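Local coordinates for protein DNA photolyase (Agrobacterium tumefaciens, PDB 4U63) that probably uses light energy to split cyclobutane pyrimidine dimers in DNA, with bound FAD as cofactor and a methenyltetrahydrofolate as antenna chromophore, at residues Gln70-His75 with Lys217-Ile222; Lys428-Gly433 with Tyr450-Phe455. All blocks are in the same frame, centred on the assembly; numbering follows the deposited sequence.

Contact 1. Residues Gln70-His75 with Lys217-Ile222; sequences QEWWLH and KDFSDI. With MHF (5,10-methenyl-6,7,8-trihydrofolic acid), chain B.
Trp-72 and Phe-219 meet as a T-shaped (edge-to-face) aromatic pair beside the antenna pocket of this photolyase. Trp-72 lies on helix 68-87 of the N-terminal alpha/beta domain, which is built on a five-stranded parallel sheet. Phe-219 lies in the short, weakly bonded helical turn at about 219-222 and belongs to the pocket of the folate MHF. The tight part of the contact is the face of the indole. The phenyl ring turns its edge to the six-membered ring of Trp-72, with the planes at 79° and the centroids 5.2 Å apart. Phe-219 CD2 leads that edge and lies 3.7 Å from Trp-72 CE3. Phe-219 CB sits over the same indole ring as a CH-pi donor, 3.8 Å from its centroid, and comes within 3.6 Å of Trp-72 CZ2. The indole reaches this position because Trp-72 CG is anti to its own backbone N (chi1 178°), which carries the ring out from the helix toward Phe-219. Pro-225 and Ala-216 also touch Trp-72, and His-76 makes a second edge-to-face pair with it. The looser side lies at Ser-220. This residue is exposed and meets the indole obliquely through its backbone N, 4.2 Å from Trp-72 CZ2. A sulfate lies near the Ser-220 side chain, and a Tris molecule makes a weak hydrogen bond with Trp-72 NE1; both probably come from the crystallisation liquor. No hydrogen bond joins the two segments, so aromatic and apolar packing carries the contact. Phe-219 meets the indole with CD2 and CB, and the chromophore with CZ. This CZ, at the ring edge, approaches MHF NA2 to 3.4 Å.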
# COMPACT_ATOMS: atom_id res chain seq x y z
N GLN A 70 7.06 -1.85 6.47
CA GLN A 70 6.51 -3.04 5.86
C GLN A 70 7.22 -4.33 6.32
O GLN A 70 6.63 -5.42 6.28
CB GLN A 70 6.54 -2.91 4.34
CG GLN A 70 5.46 -3.71 3.66
CD GLN A 70 5.15 -3.18 2.29
OE1 GLN A 70 5.94 -3.34 1.37
NE2 GLN A 70 4.00 -2.52 2.14
N GLU A 71 8.47 -4.21 6.76
CA GLU A 71 9.18 -5.35 7.39
C GLU A 71 8.53 -5.71 8.73
O GLU A 71 8.37 -6.88 9.04
CB GLU A 71 10.66 -5.04 7.57
CG GLU A 71 11.44 -5.06 6.26
CD GLU A 71 12.89 -4.70 6.43
OE1 GLU A 71 13.26 -4.04 7.43
OE2 GLU A 71 13.69 -5.06 5.56
N TRP A 72 8.16 -4.69 9.51
CA TRP A 72 7.38 -4.91 10.73
C TRP A 72 6.10 -5.65 10.37
O TRP A 72 5.74 -6.63 11.03
CB TRP A 72 7.05 -3.59 11.42
CG TRP A 72 6.21 -3.72 12.64
CD1 TRP A 72 6.65 -3.84 13.92
CD2 TRP A 72 4.78 -3.73 12.71
NE1 TRP A 72 5.59 -3.93 14.78
CE2 TRP A 72 4.42 -3.87 14.07
CE3 TRP A 72 3.76 -3.65 11.75
CZ2 TRP A 72 3.10 -3.91 14.50
CZ3 TRP A 72 2.43 -3.70 12.18
CH2 TRP A 72 2.11 -3.83 13.55
N TRP A 73 5.41 -5.17 9.34
CA TRP A 73 4.18 -5.79 8.87
C TRP A 73 4.41 -7.25 8.47
O TRP A 73 3.66 -8.15 8.88
CB TRP A 73 3.57 -5.01 7.69
CG TRP A 73 2.18 -5.45 7.41
CD1 TRP A 73 1.81 -6.54 6.68
CD2 TRP A 73 0.98 -4.86 7.90
NE1 TRP A 73 0.44 -6.66 6.67
CE2 TRP A 73 -0.10 -5.64 7.41
CE3 TRP A 73 0.69 -3.74 8.70
CZ2 TRP A 73 -1.43 -5.34 7.69
CZ3 TRP A 73 -0.64 -3.44 8.97
CH2 TRP A 73 -1.68 -4.24 8.47
N LEU A 74 5.45 -7.48 7.67
CA LEU A 74 5.73 -8.81 7.14
C LEU A 74 5.99 -9.83 8.24
O LEU A 74 5.51 -10.95 8.16
CB LEU A 74 6.92 -8.78 6.18
CG LEU A 74 7.35 -10.14 5.61
CD1 LEU A 74 6.26 -10.71 4.71
CD2 LEU A 74 8.65 -10.05 4.83
N HIS A 75 6.76 -9.44 9.25
CA HIS A 75 7.03 -10.34 10.36
C HIS A 75 5.72 -10.88 10.95
O HIS A 75 5.51 -12.09 11.07
CB HIS A 75 7.80 -9.62 11.46
CG HIS A 75 8.05 -10.46 12.66
ND1 HIS A 75 9.22 -11.17 12.84
CD2 HIS A 75 7.28 -10.73 13.74
CE1 HIS A 75 9.16 -11.83 13.98
NE2 HIS A 75 7.99 -11.58 14.55
N LYS A 217 6.29 0.91 18.24
CA LYS A 217 5.54 0.54 19.44
C LYS A 217 4.07 0.94 19.39
O LYS A 217 3.25 0.29 20.05
CB LYS A 217 6.19 1.10 20.71
CG LYS A 217 6.24 2.62 20.81
CD LYS A 217 7.00 3.02 22.07
CE LYS A 217 7.26 4.52 22.10
NZ LYS A 217 6.00 5.31 22.18
N ASP A 218 3.72 1.98 18.63
CA ASP A 218 2.31 2.39 18.50
C ASP A 218 1.61 1.81 17.27
O ASP A 218 0.41 2.01 17.10
CB ASP A 218 2.18 3.91 18.54
CG ASP A 218 2.50 4.49 19.91
OD1 ASP A 218 2.62 3.72 20.90
OD2 ASP A 218 2.62 5.73 20.01
N PHE A 219 2.34 1.08 16.42
CA PHE A 219 1.72 0.44 15.25
C PHE A 219 0.61 -0.51 15.68
O PHE A 219 -0.44 -0.55 15.05
CB PHE A 219 2.76 -0.34 14.44
CG PHE A 219 3.62 0.50 13.54
CD1 PHE A 219 3.87 1.86 13.79
CD2 PHE A 219 4.21 -0.08 12.43
CE1 PHE A 219 4.67 2.59 12.95
CE2 PHE A 219 5.03 0.65 11.58
CZ PHE A 219 5.25 1.99 11.84
N SER A 220 0.83 -1.25 16.77
CA SER A 220 -0.16 -2.22 17.25
C SER A 220 -1.45 -1.58 17.77
O SER A 220 -2.45 -2.27 17.92
CB SER A 220 0.43 -3.13 18.33
OG SER A 220 0.88 -2.38 19.44
N ASP A 221 -1.42 -0.27 18.05
CA ASP A 221 -2.63 0.47 18.45
C ASP A 221 -3.61 0.55 17.29
O ASP A 221 -4.83 0.64 17.51
CB ASP A 221 -2.29 1.89 18.91
CG ASP A 221 -1.48 1.92 20.20
OD1 ASP A 221 -1.49 0.93 20.96
OD2 ASP A 221 -0.84 2.96 20.47
N ILE A 222 -3.07 0.53 16.07
CA ILE A 222 -3.84 0.65 14.86
C ILE A 222 -3.96 -0.67 14.08
O ILE A 222 -5.00 -0.93 13.47
CB ILE A 222 -3.18 1.67 13.90
CG1 ILE A 222 -2.80 2.97 14.64
CG2 ILE A 222 -4.07 1.96 12.70
CD1 ILE A 222 -3.95 3.68 15.32
N1 MHF B . 8.40 3.93 9.58
C2 MHF B . 7.56 4.54 10.42
NA2 MHF B . 6.27 4.65 10.04
N3 MHF B . 7.96 5.03 11.64
C4 MHF B . 9.24 4.94 12.04
O4 MHF B . 9.62 5.39 13.13
C4A MHF B . 10.19 4.27 11.13
N5 MHF B . 11.55 4.15 11.38
C6 MHF B . 12.51 3.89 10.30
C7 MHF B . 11.90 2.77 9.44
N8 MHF B . 10.55 3.14 9.01
C8A MHF B . 9.70 3.78 9.85
C9 MHF B . 13.83 3.59 11.03
N10 MHF B . 13.48 3.61 12.46
C11 MHF B . 12.25 4.38 12.59
C12 MHF B . 16.40 4.43 15.42
C13 MHF B . 15.25 5.24 15.35
C14 MHF B . 14.29 5.00 14.39
C15 MHF B . 14.44 3.96 13.45
C16 MHF B . 15.56 3.14 13.54
C17 MHF B . 16.54 3.38 14.51
C MHF B . 17.46 4.64 16.47
O MHF B . 18.32 3.78 16.58
N MHF B . 17.40 5.71 17.28
CA MHF B . 18.27 5.92 18.43
CB MHF B . 19.18 7.13 18.25
CG MHF B . 19.60 7.38 16.80
CD MHF B . 18.54 8.07 15.95
OE1 MHF B . 17.51 8.54 16.48
OE2 MHF B . 18.74 8.15 14.72
CT MHF B . 17.42 6.11 19.66
O1 MHF B . 17.42 5.21 20.53
O2 MHF B . 16.73 7.15 19.79

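Contact 2. Residues Lys428-Gly433 with Tyr450-Phe455; sequences KFDGDG and YIHKPF
His-452 reaches across to the backbone of Asp-430 and has more surface buried here than any other residue of the contact. Its NE2 donates a nearly straight hydrogen bond to Asp-430 O (2.8 Å, 172° at the hydrogen). With CG beside the His-452 backbone N (chi1 -69°), the ring swings over to that oxygen. The acceptor lies in the imidazole plane, but the donor stands above the carbonyl plane. Gly-433 N reaches the same oxygen from the opposite face, so two N-H groups grip it. That second bond closes a type I beta turn, Asp-430 to Gly-433, which links helix 422-429 to helix 434-439 in the helical FAD-binding region. Gly-433 is the N-cap residue of the second helix. The Asp-430 carboxylate serves the same helix start: OD1 accepts from Tyr-435 N and OD2 from Val-436 N. Its plane is 80° from that of the imidazole, and OD2 passes 3.6 Å from His-452 CE1. Ile-451 packs on Gly-433. Its CG2 touches Gly-433 CA at 4.0 Å, while CG1 is 4.2 Å from the same atom. Gly-433 has positive phi and brings no side chain to this approach. Val-436 of helix 434-439 touches both Ile-451 and His-452.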
# COMPACT_ATOMS: atom_id res chain seq x y z
N LYS A 428 -9.90 24.05 5.64
CA LYS A 428 -11.02 23.47 4.89
C LYS A 428 -11.37 22.06 5.38
O LYS A 428 -12.55 21.75 5.61
CB LYS A 428 -10.69 23.43 3.40
CG LYS A 428 -11.80 22.91 2.50
CD LYS A 428 -11.38 22.95 1.04
CE LYS A 428 -12.50 22.51 0.12
NZ LYS A 428 -12.08 22.50 -1.30
N PHE A 429 -10.35 21.21 5.50
CA PHE A 429 -10.54 19.79 5.82
C PHE A 429 -10.35 19.44 7.31
O PHE A 429 -10.63 18.31 7.71
CB PHE A 429 -9.63 18.93 4.93
CG PHE A 429 -9.98 19.01 3.46
CD1 PHE A 429 -11.18 18.47 2.99
CD2 PHE A 429 -9.13 19.63 2.55
CE1 PHE A 429 -11.51 18.54 1.64
CE2 PHE A 429 -9.46 19.70 1.20
CZ PHE A 429 -10.65 19.16 0.74
N ASP A 430 -9.87 20.39 8.12
CA ASP A 430 -9.67 20.20 9.56
C ASP A 430 -9.99 21.51 10.32
O ASP A 430 -9.19 22.01 11.12
CB ASP A 430 -8.22 19.74 9.81
CG ASP A 430 -7.97 19.30 11.25
OD1 ASP A 430 -8.83 18.60 11.83
OD2 ASP A 430 -6.90 19.64 11.80
N GLY A 431 -11.19 22.03 10.09
CA GLY A 431 -11.59 23.36 10.57
C GLY A 431 -11.43 23.60 12.06
O GLY A 431 -10.95 24.65 12.47
N ASP A 432 -11.82 22.62 12.86
CA ASP A 432 -11.70 22.73 14.32
C ASP A 432 -10.29 22.42 14.82
O ASP A 432 -10.00 22.67 15.99
CB ASP A 432 -12.73 21.84 15.02
CG ASP A 432 -14.17 22.29 14.77
OD1 ASP A 432 -14.38 23.46 14.36
OD2 ASP A 432 -15.09 21.48 14.97
N GLY A 433 -9.43 21.89 13.95
CA GLY A 433 -8.04 21.61 14.28
C GLY A 433 -7.80 20.31 15.04
O GLY A 433 -6.71 20.10 15.57
N TYR A 450 -6.20 30.30 14.85
CA TYR A 450 -4.75 30.24 14.64
C TYR A 450 -4.12 28.85 14.58
O TYR A 450 -2.93 28.73 14.32
CB TYR A 450 -4.06 31.04 15.74
CG TYR A 450 -4.54 32.46 15.84
CD1 TYR A 450 -4.39 33.34 14.77
CD2 TYR A 450 -5.13 32.94 17.01
CE1 TYR A 450 -4.83 34.65 14.85
CE2 TYR A 450 -5.57 34.26 17.10
CZ TYR A 450 -5.42 35.11 16.02
OH TYR A 450 -5.85 36.41 16.10
N ILE A 451 -4.91 27.79 14.80
CA ILE A 451 -4.36 26.43 14.86
C ILE A 451 -3.58 26.03 13.58
O ILE A 451 -2.60 25.31 13.67
CB ILE A 451 -5.47 25.38 15.19
CG1 ILE A 451 -4.87 24.00 15.52
CG2 ILE A 451 -6.48 25.25 14.06
CD1 ILE A 451 -4.01 23.95 16.76
N HIS A 452 -4.02 26.50 12.41
CA HIS A 452 -3.34 26.18 11.14
C HIS A 452 -2.32 27.22 10.71
O HIS A 452 -1.61 27.01 9.72
CB HIS A 452 -4.37 25.97 10.03
CG HIS A 452 -5.17 24.73 10.22
ND1 HIS A 452 -4.64 23.48 10.03
CD2 HIS A 452 -6.45 24.55 10.60
CE1 HIS A 452 -5.56 22.57 10.27
NE2 HIS A 452 -6.67 23.20 10.63
N LYS A 453 -2.24 28.33 11.44
CA LYS A 453 -1.31 29.40 11.15
C LYS A 453 -0.84 30.06 12.46
O LYS A 453 -1.08 31.24 12.68
CB LYS A 453 -1.95 30.42 10.19
CG LYS A 453 -3.34 30.93 10.59
CD LYS A 453 -4.00 31.66 9.43
CE LYS A 453 -5.19 32.50 9.86
NZ LYS A 453 -6.32 31.66 10.36
N PRO A 454 -0.14 29.29 13.33
CA PRO A 454 0.30 29.85 14.62
C PRO A 454 1.23 31.06 14.47
O PRO A 454 1.29 31.91 15.35
CB PRO A 454 1.01 28.67 15.29
CG PRO A 454 1.36 27.72 14.19
CD PRO A 454 0.32 27.90 13.13
N PHE A 455 1.93 31.12 13.34
CA PHE A 455 2.82 32.25 13.00
C PHE A 455 2.11 33.58 12.69
O PHE A 455 2.76 34.61 12.63
CB PHE A 455 3.74 31.87 11.81
CG PHE A 455 3.00 31.35 10.62
CD1 PHE A 455 2.52 32.21 9.64
CD2 PHE A 455 2.77 29.98 10.47
CE1 PHE A 455 1.83 31.72 8.55
CE2 PHE A 455 2.10 29.49 9.38
CZ PHE A 455 1.62 30.36 8.42

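The two contacts come in series along the chain: contact 1 closes before contact 2 opens. Their centres are about 30 Å apart and their nearest atoms about 16 Å, so they do not touch. They share no helix or strand. Contact 1 joins helix 68-87, in the domain of the parallel sheet, to the turn 219-222 much later in sequence. Its centre lies about 14 Å from the centre of the chain, at the antenna chromophore. Contact 2 is more local and more peripheral, with its centre about 29 Å from that of the chain. It ties the link between helices 422-429 and 434-439 to segment 450-455. Contact 1 thus joins the sheet domain to the antenna pocket; contact 2 stays within the FAD-binding region.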